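Hypothetical protein (Mesorhizobium loti, PDB 2O2X) hydrolyses the C-7 phosphate of D-glycero-beta-D-manno-heptose 1,7-bisphosphate in a magnesium-dependent step of ADP-heptose biosynthesis. Local coordinates at residues A66-A71 with A207-L212; R194-S199 with G203-A208; S157-V160 with D166-A169; P15-E20 with H133-P138; A33-R38 with L150-Q155. All coordinates share one frame; numbering follows the deposited sequence.

From the N terminus, strand 17-21 opens contact 4, which closes when the loop 133-138 returns to it. Contact 5 starts on strand 34-36, within the span closed by contact 4, and closes at 150-155 after contact 4 has closed, so the two cross; they also touch, where Lys137 salt-bridges Asp37. Helix 62-71 then begins contact 1, which crosses both and closes last, on helix 199-211. Nested within contact 1, contact 3 closes a short loop between strand 158-161 and helix 164-172. Contact 2 follows in series, joining the end of strand 191-196 to helix 199-211, and ends on the stretch contact 1 uses. Strands of contacts 2 to 5 share one sheet, and contact 1 joins two helices packed against it.

Contact 1 (A66-A71 with A207-L212); sequences ATANRA and AAIETL
Thr67 and Ile209 meet through their methyl groups where two helices lie side by side against the central sheet of this HAD-type Rossmann-like fold. The helix segments 66-71 and 207-211 run almost parallel, 10° apart, with their axes 9.2 Å from each other. The tight part faces the sheet. With chi1 of Ile209 at -67°, CG1 lies beside the backbone N, which leaves CG2 anti to it and in contact with helix 62-71, 3.7 Å from Ala68 CA. The small side chain of Ala68 suits this place because it lets a branched isoleucine come up to the helix backbone. Thr67 presents CG2 to the same methyl of Ile209, also at 3.7 Å, the two side chains meeting at a slant. On the sheet side Leu34 of strand 34-36 touches both Ala68 and Ile209, closing the layer.

Toward solvent the packing gives way to water. Glu210 bends at chi2 and passes at about a right angle to Thr67, its OE2 lying 3.6 Å from Thr67 CG2. Threonine serves both sides, offering a methyl to its apolar neighbour and a hydroxyl to the wet edge; OG1 is hydrogen-bonded to Pro63 O as well. One water donates weakly to Glu210 OE1 and more firmly to Thr67 O. Another bridges the side chains, donating to Thr67 OG1 at 2.8 Å and to Glu210 OE2 at 3.0 Å.

Contact 2 (R194-S199 with G203-A208); sequences RPLRDS and GDLLAA
Leu196 and Leu205 join methyl to methyl across a strand-to-helix turn, in which strand 191-196 of the Rossmann-like sheet leads through two residues into helix 199-211. Both leucines have CG anti to the backbone N, with chi1 of -174° in Leu196 and 169° in Leu205. CB of Leu205 is directed toward the strand, whereas Leu196 sets out to one side and it is its CD2 branch that reaches the helix. The side chains are inclined to each other, and CD2 of Leu196 stands 4.0 Å from CD2 of Leu205. Val160 of strand 158-161 touches both, so the pair belongs to the apolar layer between helix and sheet. Leucine fits here because its two methyls allow one branch to meet the partner while the residue also packs on the sheet: Leu196 on Val181 and Leu205 on Trp179.

Polar links hold the outer side of the turn. Asp198 takes the N-cap position, its OD1 accepting a hydrogen bond from Glu201 N, a role suited to a short carboxylate. CB of Asp204 also faces the strand, but the carboxylate is joined to it through water, which donates to Pro195 O at 2.8 Å and to Asp204 OD2 at 2.9 Å. The first helical turn is closed by Gly203 N, which donates to Ser199 O over 3.0 Å with an N-H...O angle of 155°.

Contact 3 (S157-V160 with D166-A169); sequences SLIV and DMQA
Ile159 reaches from its strand to Asp166 and Met167 on the following helix, the inner packing of a beta-alpha-beta unit made of strand 158-161, helix 164-172 and strand 177-181 in the HAD-type Rossmann-like fold. The charged interactions lead out of the contact toward the probable catalytic centre. The CB of Asp166 is directed toward the strand, but its carboxylate is engaged with other residues: OD1 forms a salt bridge with Lys137, and OD2 accepts from Lys163 N. Lys137 is, by similarity, a residue that stabilises the phosphoryl group, so Asp166 probably acts as a second-shell partner positioning it.

The apolar contact is made by Met167, a selenomethionine in the crystal. It leaves its backbone away from the strand, but bends at chi2 and chi3 bring its terminal methyl back. That methyl, CE, lies 4.0 Å from Ile159 CG2, the two side chains running obliquely to each other. A long, flexible methionine suits a place where the contact has to be made by a detour. Leu180 of strand 177-181 also touches this side chain, so Met167 spans neighbouring strands.

The third kind of contact sets side chain against backbone. No hydrogen bond joins the two segments. Ile159 places CG1 anti to its backbone N (chi1 -173°) and keeps the chain extended, which carries CD1 to the helix. A beta-branched residue is at home in the strand, and here its longer branch covers a helical carbonyl: Ile159 CD1 comes to 3.5 Å from the backbone O of Asp166.

Contact 4 (P15-E20 with H133-P138); sequences PGVWIE and HPMRKP
The imidazole of His133 meets Val17 CG2 obliquely, with CE1 4.3 Å from that methyl. One ring face carries Pro134 CD, offset toward the rim, and Met135 CA lies at the edge in the ring plane. ND1 accepts a hydrogen bond from Met135 N at 3.0 Å, the donor tilted 22° out of that plane. This bond helps to hold the ring against the type I beta turn from His133 to Arg136, whose backbone closes through Arg136 N to His133 O; Tyr120 meets the ring as well. Histidine fits because it can accept from the turn and still offer a ring carbon to the valine. On the strand, Trp18 has Glu20 OE1 at its indole edge, in plane, and donates to it through NE1 at 2.9 Å.

Across the contact Met135, a selenomethionine in the crystal, crosses Val17 at about a right angle. Its bends at chi2 and chi3 fold the chain over the valine: CG lies 4.0 Å from Val17 CG2, while CE reaches Val17 CG1 at 3.9 Å. CE also touches Ile19 CD1, more loosely, at 4.3 Å.

The turn leads into Arg136 and Lys137, which by similarity bind substrate, and Lys137 NZ forms a salt bridge with Asp37, the nucleophile by similarity. Met135 packs further on Met142 and Cys118, so this loop rests on helix 141-150 and on the adjacent strands 17-21 and 114-118, one strand in from the sheet's edge.

Contact 5 (A33-R38 with L150-Q155); sequences ALFLDR and LALDLQ
Phe35 and Leu152 approach from opposite directions, each with CG anti to its own carbonyl carbon, at chi1 of -70° and -59°. This setting turns the far end of the phenyl ring to the loop 150-155, although Phe35 does not leave its backbone in that direction. Leu152 CD1 meets the ring obliquely, 3.7 Å from Phe35 CZ. The same methyl lies 3.7 Å from Ala33 CB, and Leu152 CD2 is 3.8 Å from that atom, so both leucine methyls rest on Ala33 CB, whose small size lets them come close. Leu154 crosses Phe35 at about a right angle and sets CD2 at the ring edge, near its plane, 3.8 Å from CZ. The length of phenylalanine carries its ring from the strand to the loop, where two leucines meet its far end.

Just beyond the C-terminal end of strand 34-36 stands Asp37, the nucleophile by similarity. Helix 141-150 closes in a Schellman motif at Ala151, which releases the chain into this loop before strand 158-161. Strand 34-36 lies between strands 75-80 and 158-161, with Phe35 touching Val76 and Val78 on one neighbour and Ile159 on the other.

Contact 1 (A66-A71 with A207-L212)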
# COMPACT_ATOMS: atom_id res chain seq x y z
N ALA A 66 -4.22 -6.36 11.15
CA ALA A 66 -4.57 -7.56 11.93
C ALA A 66 -5.82 -8.26 11.39
O ALA A 66 -5.87 -9.48 11.26
CB ALA A 66 -4.77 -7.19 13.37
N THR A 67 -6.84 -7.48 11.07
CA THR A 67 -8.08 -8.03 10.54
C THR A 67 -7.88 -8.75 9.22
O THR A 67 -8.38 -9.84 9.02
CB THR A 67 -9.17 -6.92 10.43
OG1 THR A 67 -9.45 -6.41 11.74
CG2 THR A 67 -10.42 -7.41 9.84
N ALA A 68 -7.15 -8.12 8.30
CA ALA A 68 -6.83 -8.74 7.02
C ALA A 68 -6.02 -10.01 7.24
O ALA A 68 -6.29 -11.06 6.62
CB ALA A 68 -6.06 -7.77 6.13
N ASN A 69 -5.00 -9.93 8.08
CA ASN A 69 -4.16 -11.10 8.37
C ASN A 69 -5.05 -12.29 8.81
O ASN A 69 -4.92 -13.40 8.29
CB ASN A 69 -3.12 -10.84 9.48
CG ASN A 69 -2.00 -9.85 9.12
OD1 ASN A 69 -1.34 -9.33 10.03
ND2 ASN A 69 -1.77 -9.59 7.82
N ARG A 70 -5.93 -12.03 9.77
CA ARG A 70 -6.74 -13.10 10.35
C ARG A 70 -7.81 -13.61 9.37
O ARG A 70 -8.23 -14.77 9.44
CB ARG A 70 -7.33 -12.67 11.70
CG ARG A 70 -6.28 -12.40 12.79
CD ARG A 70 -6.87 -12.44 14.22
NE ARG A 70 -7.74 -11.29 14.55
CZ ARG A 70 -7.35 -10.19 15.18
NH1 ARG A 70 -6.09 -10.02 15.54
NH2 ARG A 70 -8.23 -9.25 15.48
N ALA A 71 -8.22 -12.76 8.44
CA ALA A 71 -9.16 -13.11 7.41
C ALA A 71 -8.51 -13.89 6.25
O ALA A 71 -9.21 -14.35 5.35
CB ALA A 71 -9.85 -11.88 6.91
N ALA A 207 -15.26 -3.87 8.81
CA ALA A 207 -16.39 -4.66 8.34
C ALA A 207 -16.20 -5.05 6.89
O ALA A 207 -16.48 -6.19 6.47
CB ALA A 207 -17.68 -3.89 8.50
N ALA A 208 -15.69 -4.12 6.09
CA ALA A 208 -15.46 -4.39 4.66
C ALA A 208 -14.39 -5.48 4.44
O ALA A 208 -14.55 -6.33 3.55
CB ALA A 208 -15.09 -3.11 3.96
N ILE A 209 -13.35 -5.48 5.25
CA ILE A 209 -12.28 -6.49 5.18
C ILE A 209 -12.85 -7.84 5.61
O ILE A 209 -12.62 -8.85 4.95
CB ILE A 209 -11.10 -6.13 6.07
CG1 ILE A 209 -10.41 -4.88 5.54
CG2 ILE A 209 -10.10 -7.28 6.14
CD1 ILE A 209 -9.44 -4.23 6.50
N GLU A 210 -13.59 -7.85 6.72
CA GLU A 210 -14.16 -9.10 7.26
C GLU A 210 -15.09 -9.80 6.27
O GLU A 210 -15.08 -11.03 6.18
CB GLU A 210 -14.92 -8.83 8.57
CG GLU A 210 -14.05 -8.48 9.79
CD GLU A 210 -13.32 -9.68 10.40
OE1 GLU A 210 -13.24 -10.75 9.76
OE2 GLU A 210 -12.81 -9.53 11.54
N THR A 211 -15.86 -9.04 5.50
CA THR A 211 -16.76 -9.66 4.51
C THR A 211 -15.96 -10.45 3.48
O THR A 211 -16.45 -11.44 2.93
CB THR A 211 -17.66 -8.66 3.78
OG1 THR A 211 -16.87 -7.78 2.98
CG2 THR A 211 -18.49 -7.86 4.74
N LEU A 212 -14.73 -10.03 3.21
CA LEU A 212 -13.88 -10.73 2.27
C LEU A 212 -13.22 -12.00 2.83
O LEU A 212 -12.62 -12.74 2.06
CB LEU A 212 -12.79 -9.79 1.76
CG LEU A 212 -13.36 -8.50 1.19
CD1 LEU A 212 -12.24 -7.57 0.87
CD2 LEU A 212 -14.23 -8.78 -0.02
O HOH W 1 -11.74 -7.30 13.16
O HOH W 2 -10.46 -11.06 10.53

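Contact 2 (R194-S199 with G203-A208)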
# COMPACT_ATOMS: atom_id res chain seq x y z
N ARG A 194 -14.33 6.37 0.92
CA ARG A 194 -14.89 6.26 2.26
C ARG A 194 -13.99 7.06 3.20
O ARG A 194 -12.77 6.96 3.12
CB ARG A 194 -14.93 4.80 2.71
CG ARG A 194 -15.62 3.86 1.75
CD ARG A 194 -17.09 4.13 1.66
NE ARG A 194 -17.77 3.11 0.87
CZ ARG A 194 -19.04 3.21 0.51
NH1 ARG A 194 -19.73 4.29 0.85
NH2 ARG A 194 -19.60 2.25 -0.23
N PRO A 195 -14.57 7.85 4.10
CA PRO A 195 -13.74 8.63 5.01
C PRO A 195 -13.09 7.73 6.08
O PRO A 195 -13.69 6.76 6.49
CB PRO A 195 -14.75 9.60 5.64
CG PRO A 195 -16.01 8.86 5.61
CD PRO A 195 -16.01 8.05 4.36
N LEU A 196 -11.86 8.04 6.47
CA LEU A 196 -11.21 7.32 7.58
C LEU A 196 -10.60 8.31 8.57
O LEU A 196 -9.40 8.59 8.56
CB LEU A 196 -10.18 6.32 7.05
CG LEU A 196 -9.48 5.36 8.04
CD1 LEU A 196 -10.48 4.65 8.94
CD2 LEU A 196 -8.60 4.36 7.31
N ARG A 197 -11.44 8.84 9.46
CA ARG A 197 -11.05 9.94 10.33
C ARG A 197 -11.16 9.63 11.80
O ARG A 197 -10.59 10.36 12.59
CB ARG A 197 -11.93 11.16 10.05
CG ARG A 197 -11.83 11.65 8.60
CD ARG A 197 -12.90 12.65 8.26
NE ARG A 197 -14.23 12.04 8.24
CZ ARG A 197 -15.32 12.61 7.73
NH1 ARG A 197 -15.29 13.84 7.23
NH2 ARG A 197 -16.47 11.95 7.73
N ASP A 198 -11.87 8.57 12.17
CA ASP A 198 -12.14 8.30 13.58
C ASP A 198 -12.36 6.79 13.73
O ASP A 198 -12.23 6.05 12.76
CB ASP A 198 -13.30 9.16 14.09
CG ASP A 198 -14.61 8.87 13.39
OD1 ASP A 198 -14.78 7.82 12.76
OD2 ASP A 198 -15.52 9.73 13.48
N SER A 199 -12.63 6.32 14.93
CA SER A 199 -12.75 4.88 15.16
C SER A 199 -14.03 4.30 14.54
O SER A 199 -14.05 3.17 14.10
CB SER A 199 -12.68 4.57 16.67
OG SER A 199 -13.80 5.14 17.33
N GLY A 203 -14.14 1.19 11.87
CA GLY A 203 -15.09 0.09 11.91
C GLY A 203 -15.69 -0.26 10.58
O GLY A 203 -15.89 -1.44 10.29
N ASP A 204 -16.02 0.76 9.79
CA ASP A 204 -16.55 0.55 8.44
C ASP A 204 -15.52 -0.21 7.62
O ASP A 204 -15.86 -1.13 6.88
CB ASP A 204 -16.89 1.87 7.73
CG ASP A 204 -17.92 2.72 8.48
OD1 ASP A 204 -18.84 2.16 9.09
OD2 ASP A 204 -17.77 3.97 8.46
N LEU A 205 -14.27 0.23 7.68
CA LEU A 205 -13.22 -0.47 6.96
C LEU A 205 -13.05 -1.93 7.41
O LEU A 205 -12.95 -2.83 6.58
CB LEU A 205 -11.88 0.28 7.09
CG LEU A 205 -10.60 -0.42 6.64
CD1 LEU A 205 -10.72 -0.71 5.17
CD2 LEU A 205 -9.37 0.41 6.94
N LEU A 206 -13.03 -2.16 8.73
CA LEU A 206 -12.88 -3.51 9.26
C LEU A 206 -14.04 -4.39 8.82
O LEU A 206 -13.81 -5.55 8.46
CB LEU A 206 -12.71 -3.54 10.79
CG LEU A 206 -11.53 -2.73 11.34
CD1 LEU A 206 -11.28 -3.10 12.79
CD2 LEU A 206 -10.25 -2.93 10.54
N ALA A 207 -15.26 -3.87 8.81
CA ALA A 207 -16.39 -4.66 8.34
C ALA A 207 -16.20 -5.05 6.89
O ALA A 207 -16.48 -6.19 6.47
CB ALA A 207 -17.68 -3.89 8.50
N ALA A 208 -15.69 -4.12 6.09
CA ALA A 208 -15.46 -4.39 4.66
C ALA A 208 -14.39 -5.48 4.44
O ALA A 208 -14.55 -6.33 3.55
CB ALA A 208 -15.09 -3.11 3.96
O HOH W 3 -15.83 4.92 6.46

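Contact 3 (S157-V160 with D166-A169)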
# COMPACT_ATOMS: atom_id res chain seq x y z
N SER A 157 -11.08 -5.90 -4.24
CA SER A 157 -10.02 -5.42 -3.35
C SER A 157 -10.33 -4.06 -2.78
O SER A 157 -11.22 -3.34 -3.27
CB SER A 157 -8.69 -5.40 -4.12
OG SER A 157 -8.30 -6.74 -4.47
N LEU A 158 -9.61 -3.71 -1.71
CA LEU A 158 -9.77 -2.42 -1.06
C LEU A 158 -8.41 -1.74 -1.02
O LEU A 158 -7.39 -2.40 -1.06
CB LEU A 158 -10.23 -2.66 0.38
CG LEU A 158 -11.47 -3.55 0.55
CD1 LEU A 158 -11.74 -3.72 2.05
CD2 LEU A 158 -12.69 -2.96 -0.14
N ILE A 159 -8.43 -0.41 -0.97
CA ILE A 159 -7.21 0.37 -0.82
C ILE A 159 -7.41 1.40 0.28
O ILE A 159 -8.52 1.95 0.43
CB ILE A 159 -6.74 1.05 -2.12
CG1 ILE A 159 -5.34 1.70 -1.93
CG2 ILE A 159 -7.80 2.02 -2.69
CD1 ILE A 159 -4.56 1.93 -3.20
N VAL A 160 -6.36 1.65 1.06
CA VAL A 160 -6.34 2.66 2.11
C VAL A 160 -5.08 3.50 1.92
O VAL A 160 -3.99 2.97 1.73
CB VAL A 160 -6.32 2.01 3.49
CG1 VAL A 160 -6.43 3.10 4.55
CG2 VAL A 160 -7.40 0.95 3.60
N ASP A 166 -3.91 7.69 -4.09
CA ASP A 166 -4.22 6.32 -3.72
C ASP A 166 -5.65 5.93 -4.15
O ASP A 166 -5.91 4.80 -4.58
CB ASP A 166 -4.09 6.12 -2.21
CG ASP A 166 -2.68 6.39 -1.67
OD1 ASP A 166 -1.79 5.81 -2.28
OD2 ASP A 166 -2.46 7.16 -0.67
N MSE A 167 -6.57 6.88 -4.01
CA MSE A 167 -7.96 6.64 -4.38
C MSE A 167 -8.10 6.58 -5.89
O MSE A 167 -8.84 5.75 -6.41
CB MSE A 167 -8.86 7.74 -3.84
CG MSE A 167 -8.87 7.92 -2.30
SE MSE A 167 -9.43 6.33 -1.33
CE MSE A 167 -7.63 5.60 -0.87
N GLN A 168 -7.38 7.45 -6.58
CA GLN A 168 -7.36 7.45 -8.04
C GLN A 168 -6.77 6.15 -8.58
O GLN A 168 -7.33 5.52 -9.48
CB GLN A 168 -6.60 8.65 -8.59
CG GLN A 168 -7.18 10.03 -8.26
CD GLN A 168 -6.19 11.17 -8.53
OE1 GLN A 168 -5.03 11.10 -8.14
NE2 GLN A 168 -6.66 12.23 -9.20
N ALA A 169 -5.66 5.70 -7.98
CA ALA A 169 -5.04 4.45 -8.40
C ALA A 169 -5.98 3.25 -8.20
O ALA A 169 -6.11 2.39 -9.05
CB ALA A 169 -3.76 4.24 -7.63

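Contact 4 (P15-E20 with H133-P138)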
# COMPACT_ATOMS: atom_id res chain seq x y z
N PRO A 15 15.07 0.34 -12.98
CA PRO A 15 15.80 1.18 -12.04
C PRO A 15 14.92 1.89 -11.01
O PRO A 15 15.39 2.17 -9.92
CB PRO A 15 16.49 2.20 -12.95
CG PRO A 15 16.66 1.44 -14.23
CD PRO A 15 15.43 0.66 -14.39
N GLY A 16 13.66 2.15 -11.34
CA GLY A 16 12.78 2.85 -10.41
C GLY A 16 11.63 2.02 -9.86
O GLY A 16 10.68 2.60 -9.33
N VAL A 17 11.68 0.68 -9.95
CA VAL A 17 10.61 -0.16 -9.46
C VAL A 17 11.12 -1.32 -8.64
O VAL A 17 11.94 -2.12 -9.11
CB VAL A 17 9.70 -0.69 -10.57
CG1 VAL A 17 8.56 -1.52 -9.97
CG2 VAL A 17 9.17 0.43 -11.44
N TRP A 18 10.59 -1.44 -7.43
CA TRP A 18 10.93 -2.47 -6.45
C TRP A 18 9.71 -3.33 -6.25
O TRP A 18 8.63 -2.80 -5.93
CB TRP A 18 11.31 -1.78 -5.15
CG TRP A 18 11.55 -2.61 -3.90
CD1 TRP A 18 10.65 -3.34 -3.21
CD2 TRP A 18 12.77 -2.66 -3.15
NE1 TRP A 18 11.24 -3.91 -2.12
CE2 TRP A 18 12.54 -3.49 -2.04
CE3 TRP A 18 14.03 -2.09 -3.31
CZ2 TRP A 18 13.53 -3.78 -1.11
CZ3 TRP A 18 15.00 -2.37 -2.39
CH2 TRP A 18 14.75 -3.21 -1.31
N ILE A 19 9.83 -4.66 -6.38
CA ILE A 19 8.71 -5.57 -6.16
C ILE A 19 9.23 -6.75 -5.36
O ILE A 19 10.16 -7.44 -5.78
CB ILE A 19 8.10 -6.07 -7.47
CG1 ILE A 19 7.69 -4.89 -8.36
CG2 ILE A 19 6.90 -6.97 -7.16
CD1 ILE A 19 7.02 -5.28 -9.66
N GLU A 20 8.63 -6.98 -4.20
CA GLU A 20 9.17 -7.92 -3.21
C GLU A 20 8.03 -8.68 -2.54
O GLU A 20 7.17 -8.07 -1.89
CB GLU A 20 9.93 -7.11 -2.15
CG GLU A 20 10.58 -7.91 -1.08
CD GLU A 20 11.20 -7.05 -0.01
OE1 GLU A 20 10.89 -5.81 0.08
OE2 GLU A 20 11.94 -7.64 0.80
N HIS A 133 5.08 7.69 -15.06
CA HIS A 133 5.35 6.29 -15.21
C HIS A 133 4.13 5.47 -14.78
O HIS A 133 3.49 5.81 -13.80
CB HIS A 133 6.57 5.87 -14.40
CG HIS A 133 7.06 4.51 -14.76
ND1 HIS A 133 6.51 3.35 -14.23
CD2 HIS A 133 7.98 4.12 -15.66
CE1 HIS A 133 7.13 2.31 -14.75
NE2 HIS A 133 8.04 2.75 -15.62
N PRO A 134 3.78 4.41 -15.53
CA PRO A 134 2.62 3.57 -15.24
C PRO A 134 2.60 2.98 -13.81
O PRO A 134 1.52 2.64 -13.32
CB PRO A 134 2.71 2.44 -16.26
CG PRO A 134 3.53 2.93 -17.32
CD PRO A 134 4.44 4.01 -16.79
N MSE A 135 3.75 2.88 -13.15
CA MSE A 135 3.82 2.34 -11.79
C MSE A 135 3.66 3.40 -10.72
O MSE A 135 3.56 3.06 -9.55
CB MSE A 135 5.12 1.60 -11.54
CG MSE A 135 5.29 0.40 -12.42
SE MSE A 135 4.05 -1.06 -12.06
CE MSE A 135 4.80 -1.78 -10.78
N ARG A 136 3.65 4.67 -11.11
CA ARG A 136 3.60 5.76 -10.12
C ARG A 136 2.14 6.14 -9.92
O ARG A 136 1.48 6.60 -10.85
CB ARG A 136 4.39 6.98 -10.57
CG ARG A 136 4.34 8.07 -9.52
CD ARG A 136 4.83 9.41 -10.01
NE ARG A 136 4.58 10.46 -9.02
CZ ARG A 136 3.57 11.32 -9.06
NH1 ARG A 136 2.70 11.32 -10.08
NH2 ARG A 136 3.47 12.23 -8.09
N LYS A 137 1.62 5.96 -8.71
CA LYS A 137 0.25 6.39 -8.36
C LYS A 137 0.18 7.89 -8.64
O LYS A 137 1.12 8.60 -8.30
CB LYS A 137 -0.06 6.10 -6.90
CG LYS A 137 0.05 4.66 -6.47
CD LYS A 137 -0.16 4.48 -4.96
CE LYS A 137 0.94 5.12 -4.12
NZ LYS A 137 0.68 5.01 -2.63
N PRO A 138 -0.94 8.38 -9.22
CA PRO A 138 -2.24 7.74 -9.43
C PRO A 138 -2.38 6.69 -10.54
O PRO A 138 -3.45 6.06 -10.64
CB PRO A 138 -3.17 8.93 -9.68
CG PRO A 138 -2.27 9.88 -10.42
CD PRO A 138 -0.97 9.79 -9.67

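Contact 5 (A33-R38 with L150-Q155)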
# COMPACT_ATOMS: atom_id res chain seq x y z
N ALA A 33 -7.45 -8.33 -2.16
CA ALA A 33 -6.34 -7.86 -1.34
C ALA A 33 -6.72 -6.59 -0.63
O ALA A 33 -7.64 -5.87 -1.04
CB ALA A 33 -5.12 -7.58 -2.20
N LEU A 34 -6.00 -6.34 0.45
CA LEU A 34 -5.98 -5.05 1.11
C LEU A 34 -4.72 -4.34 0.68
O LEU A 34 -3.63 -4.71 1.09
CB LEU A 34 -6.02 -5.18 2.64
CG LEU A 34 -5.92 -3.86 3.43
CD1 LEU A 34 -7.08 -2.96 3.14
CD2 LEU A 34 -5.82 -4.16 4.91
N PHE A 35 -4.88 -3.31 -0.15
CA PHE A 35 -3.77 -2.46 -0.56
C PHE A 35 -3.61 -1.31 0.43
O PHE A 35 -4.60 -0.65 0.76
CB PHE A 35 -4.01 -1.86 -1.95
CG PHE A 35 -3.93 -2.87 -3.09
CD1 PHE A 35 -2.70 -3.25 -3.63
CD2 PHE A 35 -5.09 -3.43 -3.63
CE1 PHE A 35 -2.62 -4.15 -4.68
CE2 PHE A 35 -4.99 -4.34 -4.69
CZ PHE A 35 -3.76 -4.70 -5.20
N LEU A 36 -2.38 -1.04 0.84
CA LEU A 36 -2.07 0.03 1.76
C LEU A 36 -0.96 0.89 1.21
O LEU A 36 0.10 0.40 0.84
CB LEU A 36 -1.58 -0.52 3.11
CG LEU A 36 -2.56 -1.43 3.87
CD1 LEU A 36 -1.91 -1.97 5.15
CD2 LEU A 36 -3.85 -0.69 4.18
N ASP A 37 -1.15 2.19 1.22
CA ASP A 37 -0.00 3.09 1.09
C ASP A 37 0.86 2.93 2.37
O ASP A 37 0.40 2.37 3.38
CB ASP A 37 -0.51 4.54 0.93
CG ASP A 37 0.62 5.54 0.61
OD1 ASP A 37 1.68 5.17 0.11
OD2 ASP A 37 0.40 6.73 0.84
N ARG A 38 2.12 3.39 2.35
CA ARG A 38 3.00 3.26 3.49
C ARG A 38 3.09 4.58 4.29
O ARG A 38 2.54 4.68 5.39
CB ARG A 38 4.36 2.69 3.11
CG ARG A 38 5.05 2.02 4.30
CD ARG A 38 6.55 1.86 4.11
NE ARG A 38 7.20 3.15 4.24
CZ ARG A 38 8.43 3.43 3.82
NH1 ARG A 38 9.18 2.49 3.25
NH2 ARG A 38 8.89 4.65 3.97
N LEU A 150 -0.18 -12.20 -7.60
CA LEU A 150 -0.91 -12.96 -6.58
C LEU A 150 -2.25 -13.49 -7.09
O LEU A 150 -3.04 -14.03 -6.31
CB LEU A 150 -1.14 -12.07 -5.34
CG LEU A 150 0.11 -11.65 -4.59
CD1 LEU A 150 -0.21 -10.66 -3.48
CD2 LEU A 150 0.85 -12.86 -4.00
N ALA A 151 -2.53 -13.33 -8.38
CA ALA A 151 -3.82 -13.70 -8.96
C ALA A 151 -5.00 -13.10 -8.18
O ALA A 151 -5.97 -13.78 -7.86
CB ALA A 151 -3.94 -15.23 -9.07
N LEU A 152 -4.91 -11.79 -7.91
CA LEU A 152 -5.92 -11.11 -7.11
C LEU A 152 -7.23 -10.87 -7.84
O LEU A 152 -7.24 -10.66 -9.06
CB LEU A 152 -5.42 -9.75 -6.62
CG LEU A 152 -4.16 -9.81 -5.76
CD1 LEU A 152 -3.68 -8.41 -5.48
CD2 LEU A 152 -4.37 -10.58 -4.49
N ASP A 153 -8.31 -10.79 -7.06
CA ASP A 153 -9.58 -10.26 -7.53
C ASP A 153 -9.55 -8.75 -7.25
O ASP A 153 -9.87 -8.31 -6.14
CB ASP A 153 -10.72 -10.95 -6.80
CG ASP A 153 -12.08 -10.50 -7.25
OD1 ASP A 153 -12.21 -9.43 -7.89
OD2 ASP A 153 -13.04 -11.21 -6.92
N LEU A 154 -9.12 -7.98 -8.23
CA LEU A 154 -8.99 -6.53 -8.03
C LEU A 154 -10.33 -5.85 -7.81
O LEU A 154 -10.45 -4.90 -7.04
CB LEU A 154 -8.25 -5.86 -9.18
CG LEU A 154 -6.78 -6.19 -9.35
CD1 LEU A 154 -6.23 -5.50 -10.60
CD2 LEU A 154 -5.99 -5.80 -8.11
N GLN A 155 -11.38 -6.35 -8.45
CA GLN A 155 -12.67 -5.69 -8.38
C GLN A 155 -13.21 -5.72 -6.95
O GLN A 155 -13.93 -4.83 -6.55
CB GLN A 155 -13.65 -6.33 -9.37
CG GLN A 155 -13.28 -6.11 -10.83
CD GLN A 155 -12.05 -6.89 -11.30
OE1 GLN A 155 -11.68 -7.94 -10.74
NE2 GLN A 155 -11.41 -6.37 -12.34